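Local coordinates for gluconate kinase (Lactobacillus acidophilus, PDB 3LL3) that transfers phosphate from ATP to D-xylulose, as a xylulose kinase of the FGGY carbohydrate kinase family, at the interface of chains A and B. Coordinates in Å, arbitrary orientation; residue numbers count along the deposited sequence, not the author numbering. Chains: chain A/B, Gluconate kinase.

The interface of chains A and B. Residues chain A 356-358; chain B 354-355, 485, 492.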
# COMPACT_ATOMS: atom_id res chain seq x y z
N PHE A 356 -0.00 1.88 1.01
CA PHE A 356 1.38 2.12 0.60
C PHE A 356 1.51 1.49 -0.76
O PHE A 356 1.28 0.29 -0.88
CB PHE A 356 2.38 1.41 1.53
CG PHE A 356 2.59 2.09 2.86
CD1 PHE A 356 3.49 3.15 2.98
CD2 PHE A 356 1.92 1.66 3.99
CE1 PHE A 356 3.71 3.76 4.20
CE2 PHE A 356 2.12 2.27 5.23
CZ PHE A 356 3.00 3.34 5.33
N VAL A 357 1.90 2.24 -1.78
CA VAL A 357 2.13 1.65 -3.11
C VAL A 357 3.50 1.99 -3.68
O VAL A 357 3.90 3.15 -3.71
CB VAL A 357 1.02 2.04 -4.13
CG1 VAL A 357 1.28 1.38 -5.51
CG2 VAL A 357 -0.36 1.67 -3.62
N GLY A 358 4.23 0.97 -4.14
CA GLY A 358 5.54 1.17 -4.73
C GLY A 358 6.70 0.57 -3.95
O GLY A 358 7.83 1.02 -4.07
N GLY B 354 5.59 -3.82 -4.53
CA GLY B 354 4.62 -4.29 -3.54
C GLY B 354 3.68 -3.19 -3.03
O GLY B 354 3.95 -1.99 -3.18
N SER B 355 2.58 -3.60 -2.41
CA SER B 355 1.62 -2.63 -1.87
C SER B 355 0.90 -3.18 -0.67
O SER B 355 0.62 -4.38 -0.60
CB SER B 355 0.57 -2.28 -2.93
OG SER B 355 1.17 -1.73 -4.10
N LEU B 485 -4.03 -2.23 -9.91
CA LEU B 485 -2.68 -1.65 -9.95
C LEU B 485 -1.78 -2.20 -11.07
O LEU B 485 -0.67 -1.72 -11.26
CB LEU B 485 -1.98 -1.83 -8.60
CG LEU B 485 -2.53 -1.01 -7.42
CD1 LEU B 485 -2.03 -1.53 -6.08
CD2 LEU B 485 -2.18 0.48 -7.56
N PHE B 492 6.81 4.11 -11.79
CA PHE B 492 7.72 4.26 -10.64
C PHE B 492 9.20 4.30 -10.99
O PHE B 492 10.05 4.45 -10.10
CB PHE B 492 7.55 3.09 -9.65
CG PHE B 492 6.29 3.15 -8.81
CD1 PHE B 492 5.12 2.56 -9.24
CD2 PHE B 492 6.30 3.75 -7.57
CE1 PHE B 492 3.98 2.59 -8.48
CE2 PHE B 492 5.16 3.80 -6.79
CZ PHE B 492 4.00 3.21 -7.25
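The side-chain torsions of A:Val357 and B:Phe492 bring a methyl and a ring rim together across the interface. In A:Val357, CG1 lies anti to the backbone N (chi1 -179°), which sends this methyl towards the aromatic ring of chain B. In B:Phe492, CG lies anti to the carbonyl carbon, and chi2 of 90° turns the CE2 and CZ rim of the ring to chain A. The two side chains cross at about a right angle. The valine CG1 comes up at the CZ end of the ring, with A:Val357 CG1 and B:Phe492 CZ 3.7 Å apart. The backbone of the next residue lies over the ring face, near its rim. There A:Gly358 CA is 3.4 Å from B:Phe492 CE2. A glycine has no side chain to hold the ring off, and the ring packs directly on the main chain. The carbonyl oxygen A:Val357 O sits beside the same rim, 3.4 Å from B:Phe492 CE2. Replacing B:Phe492 by an alanine is likely to uncover the A:Gly358 backbone and leave A:Val357 CG1 without its aromatic neighbour.

A:Val357 also packs on B:Ser355. Its CG1 meets the ring and the hydroxyl from different directions, and CG2 is near the serine side chain too. The hydroxyl oxygen B:Ser355 OG lies 3.4 Å from A:Val357 CG1, a van der Waals contact. This hydroxyl makes a weak hydrogen bond to B:Gly354 O in its own chain. B:Leu485, at the end of helix 465-485, adds a looser contact, with its CD2 4.1 Å from A:Val357 CG1.

The backbones join as antiparallel strands. A:Val357 pairs with B:Ser355 in a beta bridge, both within strand 354-359 of their chains. The amide A:Gly358 N donates to B:Gly354 O at 3.1 Å.

The interface is two-fold symmetric, and this patch recurs with the chains exchanged. The paired strands and B:Phe492, near the end of the modelled chain, probably help hold the two kinase subunits together, although the structure alone does not prove a dimer in solution.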